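PDB 2D81: PHB depolymerase from Penicillium funiculosum, which hydrolyses the ester bonds of the biopolyester poly(3-hydroxybutyrate), using a circularly permuted alpha/beta-hydrolase fold. Local coordinates for residues G182-S194 against M202-C214. Sequence-based numbering, arbitrary orientation.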
ATOM      1  N   GLY A 182      -9.408  19.589 -11.067  1.00 14.40           N
ATOM      2  CA  GLY A 182     -10.406  20.468 -10.484  1.00 13.62           C
ATOM      3  C   GLY A 182     -11.335  19.730  -9.539  1.00 13.85           C
ATOM      4  O   GLY A 182     -10.915  18.811  -8.835  1.00 13.14           O
ATOM      5  N   THR A 183     -12.603  20.131  -9.520  1.00 13.74           N
ATOM      6  CA  THR A 183     -13.580  19.512  -8.635  1.00 12.61           C
ATOM      7  C   THR A 183     -13.816  18.050  -9.008  1.00 11.17           C
ATOM      8  O   THR A 183     -14.133  17.733 -10.153  1.00 10.18           O
ATOM      9  CB  THR A 183     -14.925  20.260  -8.683  1.00 15.03           C
ATOM     10  OG1 THR A 183     -14.732  21.615  -8.258  1.00 16.43           O
ATOM     11  CG2 THR A 183     -15.937  19.591  -7.771  1.00 16.10           C
ATOM     12  N   LEU A 184     -13.657  17.162  -8.034  1.00  9.91           N
ATOM     13  CA  LEU A 184     -13.845  15.735  -8.273  1.00  9.47           C
ATOM     14  C   LEU A 184     -15.321  15.420  -8.492  1.00  9.49           C
ATOM     15  O   LEU A 184     -16.194  16.038  -7.878  1.00  9.99           O
ATOM     16  CB  LEU A 184     -13.310  14.930  -7.085  1.00 10.36           C
ATOM     17  CG  LEU A 184     -11.811  15.075  -6.807  1.00 12.20           C
ATOM     18  CD1 LEU A 184     -11.442  14.279  -5.564  1.00 13.30           C
ATOM     19  CD2 LEU A 184     -11.019  14.588  -8.011  1.00 14.31           C
ATOM     20  N   SER A 185     -15.596  14.451  -9.360  1.00  8.54           N
ATOM     21  CA  SER A 185     -16.971  14.120  -9.724  1.00  8.99           C
ATOM     22  C   SER A 185     -17.662  13.284  -8.654  1.00 10.82           C
ATOM     23  O   SER A 185     -18.894  13.244  -8.587  1.00 10.75           O
ATOM     24  CB  SER A 185     -17.000  13.347 -11.045  1.00  9.44           C
ATOM     25  OG  SER A 185     -16.547  12.012 -10.869  1.00  9.62           O
ATOM     26  N   GLY A 186     -16.866  12.614  -7.826  1.00 11.36           N
ATOM     27  CA  GLY A 186     -17.412  11.608  -6.933  1.00 11.49           C
ATOM     28  C   GLY A 186     -17.370  11.969  -5.464  1.00 12.37           C
ATOM     29  O   GLY A 186     -17.244  13.137  -5.096  1.00 14.59           O
ATOM     30  N   SER A 187     -17.477  10.950  -4.619  1.00 13.16           N
ATOM     31  CA  SER A 187     -17.559  11.146  -3.179  1.00 13.28           C
ATOM     32  C   SER A 187     -16.599  10.214  -2.454  1.00 11.21           C
ATOM     33  O   SER A 187     -16.256   9.143  -2.958  1.00 11.48           O
ATOM     34  CB  SER A 187     -18.988  10.875  -2.698  1.00 16.36           C
ATOM     35  OG  SER A 187     -19.918  11.710  -3.365  1.00 22.23           O
ATOM     36  N   VAL A 188     -16.163  10.632  -1.272  1.00 10.81           N
ATOM     37  CA  VAL A 188     -15.482   9.735  -0.349  1.00  9.12           C
ATOM     38  C   VAL A 188     -16.515   9.116   0.583  1.00 10.18           C
ATOM     39  O   VAL A 188     -17.195   9.822   1.328  1.00 11.48           O
ATOM     40  CB  VAL A 188     -14.431  10.487   0.494  1.00  9.42           C
ATOM     41  CG1 VAL A 188     -13.820   9.545   1.525  1.00 10.02           C
ATOM     42  CG2 VAL A 188     -13.353  11.060  -0.413  1.00  8.38           C
ATOM     43  N   LEU A 189     -16.636   7.796   0.525  1.00  8.12           N
ATOM     44  CA  LEU A 189     -17.582   7.078   1.365  1.00  9.28           C
ATOM     45  C   LEU A 189     -16.848   6.534   2.588  1.00  8.71           C
ATOM     46  O   LEU A 189     -15.645   6.276   2.534  1.00  9.00           O
ATOM     47  CB  LEU A 189     -18.212   5.921   0.581  1.00  8.40           C
ATOM     48  CG  LEU A 189     -18.934   6.260  -0.728  1.00  8.23           C
ATOM     49  CD1 LEU A 189     -19.392   4.977  -1.403  1.00 10.67           C
ATOM     50  CD2 LEU A 189     -20.122   7.167  -0.446  1.00 11.89           C
ATOM     51  N   SER A 190     -17.574   6.374   3.687  1.00  9.83           N
ATOM     52  CA  SER A 190     -17.036   5.705   4.864  1.00  9.74           C
ATOM     53  C   SER A 190     -17.770   4.387   5.069  1.00  9.14           C
ATOM     54  O   SER A 190     -18.940   4.259   4.711  1.00 10.02           O
ATOM     55  CB  SER A 190     -17.197   6.589   6.101  1.00 11.82           C
ATOM     56  OG  SER A 190     -18.563   6.839   6.371  1.00 14.23           O
ATOM     57  N   PHE A 191     -17.078   3.407   5.640  1.00  9.04           N
ATOM     58  CA  PHE A 191     -17.693   2.114   5.916  1.00  7.86           C
ATOM     59  C   PHE A 191     -17.091   1.503   7.174  1.00  6.95           C
ATOM     60  O   PHE A 191     -15.976   1.849   7.570  1.00  7.93           O
ATOM     61  CB  PHE A 191     -17.500   1.174   4.720  1.00  7.78           C
ATOM     62  CG  PHE A 191     -16.076   0.742   4.504  1.00  7.89           C
ATOM     63  CD1 PHE A 191     -15.576  -0.393   5.136  1.00  7.64           C
ATOM     64  CD2 PHE A 191     -15.231   1.476   3.681  1.00  8.03           C
ATOM     65  CE1 PHE A 191     -14.251  -0.791   4.951  1.00  9.04           C
ATOM     66  CE2 PHE A 191     -13.904   1.087   3.490  1.00  8.83           C
ATOM     67  CZ  PHE A 191     -13.415  -0.048   4.127  1.00  7.86           C
ATOM     68  N   ALA A 192     -17.833   0.602   7.809  1.00  7.99           N
ATOM     69  CA  ALA A 192     -17.353  -0.037   9.029  1.00  7.84           C
ATOM     70  C   ALA A 192     -16.323  -1.117   8.718  1.00  7.57           C
ATOM     71  O   ALA A 192     -16.615  -2.075   8.000  1.00  8.34           O
ATOM     72  CB  ALA A 192     -18.525  -0.642   9.795  1.00  8.27           C
ATOM     73  N   GLN A 193     -15.114  -0.959   9.252  1.00  7.56           N
ATOM     74  CA  GLN A 193     -14.140  -2.046   9.234  1.00  8.03           C
ATOM     75  C   GLN A 193     -14.456  -2.989  10.386  1.00  8.81           C
ATOM     76  O   GLN A 193     -13.727  -3.062  11.377  1.00  8.81           O
ATOM     77  CB  GLN A 193     -12.716  -1.501   9.369  1.00  8.78           C
ATOM     78  CG  GLN A 193     -12.333  -0.537   8.260  1.00  8.42           C
ATOM     79  CD  GLN A 193     -10.866  -0.164   8.289  1.00  8.04           C
ATOM     80  OE1 GLN A 193     -10.278   0.026   9.358  1.00  9.51           O
ATOM     81  NE2 GLN A 193     -10.267  -0.043   7.114  1.00  4.90           N
ATOM     82  N   SER A 194     -15.570  -3.698  10.244  1.00  9.06           N
ATOM     83  CA  SER A 194     -16.058  -4.599  11.276  1.00 10.05           C
ATOM     84  C   SER A 194     -16.056  -6.024  10.747  1.00 10.28           C
ATOM     85  O   SER A 194     -15.990  -6.244   9.540  1.00 10.48           O
ATOM     86  CB  SER A 194     -17.481  -4.214  11.669  1.00 10.96           C
ATOM     87  OG  SER A 194     -18.339  -4.323  10.549  1.00 11.05           O
ATOM     88  N   MET A 202      -6.502  -2.049  13.420  1.00  9.87           N
ATOM     89  CA  MET A 202      -7.268  -1.313  12.419  1.00  8.36           C
ATOM     90  C   MET A 202      -8.422  -0.536  13.047  1.00  8.09           C
ATOM     91  O   MET A 202      -9.040  -0.986  14.011  1.00  8.68           O
ATOM     92  CB  MET A 202      -7.802  -2.270  11.348  1.00  7.91           C
ATOM     93  CG  MET A 202      -6.717  -2.868  10.463  1.00  9.54           C
ATOM     94  SD  MET A 202      -7.355  -4.034   9.243  1.00 10.11           S
ATOM     95  CE  MET A 202      -8.059  -2.909   8.011  1.00 10.30           C
ATOM     96  N   ASP A 203      -8.700   0.642  12.494  1.00  7.87           N
ATOM     97  CA  ASP A 203      -9.706   1.542  13.047  1.00  8.42           C
ATOM     98  C   ASP A 203     -11.107   0.978  12.812  1.00  8.05           C
ATOM     99  O   ASP A 203     -11.276  -0.017  12.105  1.00  8.82           O
ATOM    100  CB  ASP A 203      -9.572   2.921  12.390  1.00  9.03           C
ATOM    101  CG  ASP A 203     -10.172   4.037  13.230  1.00 12.12           C
ATOM    102  OD1 ASP A 203     -10.016   5.212  12.840  1.00 12.81           O
ATOM    103  OD2 ASP A 203     -10.793   3.750  14.274  1.00 14.52           O
ATOM    104  N   THR A 204     -12.106   1.618  13.410  1.00  9.25           N
ATOM    105  CA  THR A 204     -13.495   1.185  13.273  1.00  9.11           C
ATOM    106  C   THR A 204     -14.022   1.457  11.867  1.00  9.13           C
ATOM    107  O   THR A 204     -14.963   0.805  11.407  1.00  8.53           O
ATOM    108  CB  THR A 204     -14.407   1.930  14.269  1.00 10.22           C
ATOM    109  OG1 THR A 204     -14.336   3.337  14.010  1.00 12.42           O
ATOM    110  CG2 THR A 204     -13.969   1.668  15.698  1.00 11.73           C
ATOM    111  N   THR A 205     -13.413   2.428  11.194  1.00  9.50           N
ATOM    112  CA  THR A 205     -13.986   3.000   9.982  1.00  8.51           C
ATOM    113  C   THR A 205     -12.938   3.065   8.873  1.00  8.37           C
ATOM    114  O   THR A 205     -11.797   3.459   9.112  1.00  7.72           O
ATOM    115  CB  THR A 205     -14.511   4.428  10.259  1.00  9.72           C
ATOM    116  OG1 THR A 205     -15.430   4.396  11.360  1.00  9.04           O
ATOM    117  CG2 THR A 205     -15.216   4.993   9.030  1.00  9.68           C
ATOM    118  N   GLY A 206     -13.332   2.677   7.665  1.00  8.29           N
ATOM    119  CA  GLY A 206     -12.467   2.852   6.511  1.00  8.05           C
ATOM    120  C   GLY A 206     -13.119   3.762   5.485  1.00  7.93           C
ATOM    121  O   GLY A 206     -14.276   4.154   5.647  1.00  6.81           O
ATOM    122  N   TYR A 207     -12.384   4.095   4.429  1.00  7.84           N
ATOM    123  CA  TYR A 207     -12.894   5.010   3.414  1.00  6.66           C
ATOM    124  C   TYR A 207     -12.615   4.509   2.005  1.00  7.18           C
ATOM    125  O   TYR A 207     -11.731   3.677   1.794  1.00  6.68           O
ATOM    126  CB  TYR A 207     -12.275   6.398   3.595  1.00  8.16           C
ATOM    127  CG  TYR A 207     -12.587   7.022   4.930  1.00 10.04           C
ATOM    128  CD1 TYR A 207     -11.853   6.689   6.070  1.00  9.99           C
ATOM    129  CD2 TYR A 207     -13.651   7.910   5.069  1.00  9.64           C
ATOM    130  CE1 TYR A 207     -12.178   7.223   7.312  1.00 12.07           C
ATOM    131  CE2 TYR A 207     -13.983   8.449   6.306  1.00 12.08           C
ATOM    132  CZ  TYR A 207     -13.245   8.101   7.422  1.00 10.98           C
ATOM    133  OH  TYR A 207     -13.587   8.619   8.648  1.00 14.31           O
ATOM    134  N   LEU A 208     -13.380   5.014   1.042  1.00  7.25           N
ATOM    135  CA  LEU A 208     -13.101   4.753  -0.365  1.00  7.52           C
ATOM    136  C   LEU A 208     -13.585   5.913  -1.218  1.00  7.47           C
ATOM    137  O   LEU A 208     -14.649   6.483  -0.960  1.00  9.32           O
ATOM    138  CB  LEU A 208     -13.776   3.454  -0.835  1.00  7.49           C
ATOM    139  CG  LEU A 208     -15.305   3.345  -0.784  1.00  8.69           C
ATOM    140  CD1 LEU A 208     -15.776   2.255  -1.744  1.00  8.97           C
ATOM    141  CD2 LEU A 208     -15.755   3.044   0.633  1.00  8.82           C
ATOM    142  N   TYR A 209     -12.795   6.269  -2.227  1.00  6.70           N
ATOM    143  CA  TYR A 209     -13.217   7.281  -3.181  1.00  6.78           C
ATOM    144  C   TYR A 209     -13.897   6.628  -4.371  1.00  6.94           C
ATOM    145  O   TYR A 209     -13.325   5.745  -5.015  1.00  6.70           O
ATOM    146  CB  TYR A 209     -12.030   8.105  -3.681  1.00  7.14           C
ATOM    147  CG  TYR A 209     -12.469   9.130  -4.695  1.00  6.80           C
ATOM    148  CD1 TYR A 209     -13.285  10.196  -4.318  1.00  8.80           C
ATOM    149  CD2 TYR A 209     -12.163   8.980  -6.046  1.00  7.80           C
ATOM    150  CE1 TYR A 209     -13.796  11.082  -5.263  1.00  7.98           C
ATOM    151  CE2 TYR A 209     -12.670   9.862  -7.004  1.00  7.79           C
ATOM    152  CZ  TYR A 209     -13.488  10.908  -6.600  1.00  9.92           C
ATOM    153  OH  TYR A 209     -14.013  11.771  -7.531  1.00 11.16           O
ATOM    154  N   VAL A 210     -15.119   7.067  -4.660  1.00  5.97           N
ATOM    155  CA  VAL A 210     -15.898   6.504  -5.757  1.00  7.39           C
ATOM    156  C   VAL A 210     -16.251   7.581  -6.778  1.00  7.59           C
ATOM    157  O   VAL A 210     -17.065   8.463  -6.502  1.00  7.38           O
ATOM    158  CB  VAL A 210     -17.216   5.869  -5.245  1.00  8.07           C
ATOM    159  CG1 VAL A 210     -18.019   5.312  -6.415  1.00  8.63           C
ATOM    160  CG2 VAL A 210     -16.910   4.759  -4.245  1.00  7.38           C
ATOM    161  N   PRO A 211     -15.633   7.529  -7.969  1.00  6.80           N
ATOM    162  CA  PRO A 211     -15.913   8.518  -9.018  1.00  7.28           C
ATOM    163  C   PRO A 211     -17.384   8.428  -9.410  1.00  8.80           C
ATOM    164  O   PRO A 211     -18.017   7.395  -9.205  1.00  7.26           O
ATOM    165  CB  PRO A 211     -14.997   8.081 -10.161  1.00  8.37           C
ATOM    166  CG  PRO A 211     -13.854   7.418  -9.449  1.00  7.32           C
ATOM    167  CD  PRO A 211     -14.562   6.610  -8.392  1.00  8.46           C
ATOM    168  N   GLN A 212     -17.926   9.501  -9.977  1.00  9.24           N
ATOM    169  CA  GLN A 212     -19.321   9.493 -10.407  1.00 12.36           C
ATOM    170  C   GLN A 212     -19.604   8.309 -11.330  1.00 11.54           C
ATOM    171  O   GLN A 212     -20.656   7.674 -11.237  1.00 10.63           O
ATOM    172  CB  GLN A 212     -19.662  10.801 -11.126  1.00 15.41           C
ATOM    173  CG  GLN A 212     -21.092  10.862 -11.648  1.00 20.98           C
ATOM    174  CD  GLN A 212     -22.120  10.662 -10.549  1.00 23.88           C
ATOM    175  OE1 GLN A 212     -22.164  11.419  -9.579  1.00 26.98           O
ATOM    176  NE2 GLN A 212     -22.956   9.638 -10.698  1.00 26.63           N
ATOM    177  N   SER A 213     -18.657   8.006 -12.215  1.00 11.48           N
ATOM    178  CA  SER A 213     -18.859   6.968 -13.219  1.00 11.67           C
ATOM    179  C   SER A 213     -19.010   5.578 -12.605  1.00 11.99           C
ATOM    180  O   SER A 213     -19.616   4.697 -13.211  1.00 12.46           O
ATOM    181  CB  SER A 213     -17.698   6.961 -14.215  1.00 13.50           C
ATOM    182  OG  SER A 213     -16.474   6.689 -13.557  1.00 12.42           O
ATOM    183  N   CYS A 214     -18.459   5.381 -11.410  1.00 10.59           N
ATOM    184  CA  CYS A 214     -18.508   4.071 -10.762  1.00 10.01           C
ATOM    185  C   CYS A 214     -19.714   3.906  -9.841  1.00  8.68           C
ATOM    186  O   CYS A 214     -19.967   2.813  -9.337  1.00 10.12           O
ATOM    187  CB  CYS A 214     -17.210   3.810  -9.975  1.00 10.14           C
ATOM    188  SG  CYS A 214     -15.746   3.832 -11.058  1.00 12.01           S
TER
HETATM  189  O   HOH W   1     -16.694  10.122 -13.006  1.00 12.14           O
HETATM  190  O   HOH W   2     -11.039  -2.919  12.487  1.00  8.78           O
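The ring of Tyr-209 lies across the backbone of Gly-186 and Ser-187, its CD1 3.4 Å from Ser-187 O. With CG anti to the backbone N (chi1 179°), the ring runs back toward the loop before strand 187-192, meets Val-188 CG2 at its edge and ends beside Leu-184. Leu-184 CB is 3.3 Å from Tyr-209 OH. That oxygen accepts a bent hydrogen bond from Gly-186 N (3.0 Å, 139° at the hydrogen) and is also hydrogen-bonded to Asp-252 OD2. A phenylalanine in its place would probably keep the ring packing but leave Gly-186 N and the Asp-252 carboxylate without their shared hydroxyl. Ser-185 OG, a second partner of Asp-252, takes a straighter bond from Gln-212 N at 3.0 Å, so the entry to strand 187-192 is tied to the turn after strand 205-210. From this end the strands continue as an antiparallel ladder, its hydrogen-bonded pairs being Ser-187 with Val-210, Leu-189 with Leu-208 and Phe-191 with Gly-206. On the face opposite Tyr-209, the Phe-191 ring folds back over its partner strand (chi1 69°), and Gly-206 CA makes a CH-pi contact over one ring face, 4.0 Å from the centroid. Leu-208 CD2 approaches Phe-191 CD2 to 3.5 Å, the two side chains crossing at about a right angle. Beyond the ladder, Gln-193 N adds a hydrogen bond to Thr-204 O (2.8 Å). The pair forms one margin of the central mixed sheet: 187-192 is the outermost strand, 205-210 runs antiparallel to 256-260, helix 301-314 covers Phe-191 and Met-202, and helix 247-251 meets Leu-184 and Tyr-209 on the other face.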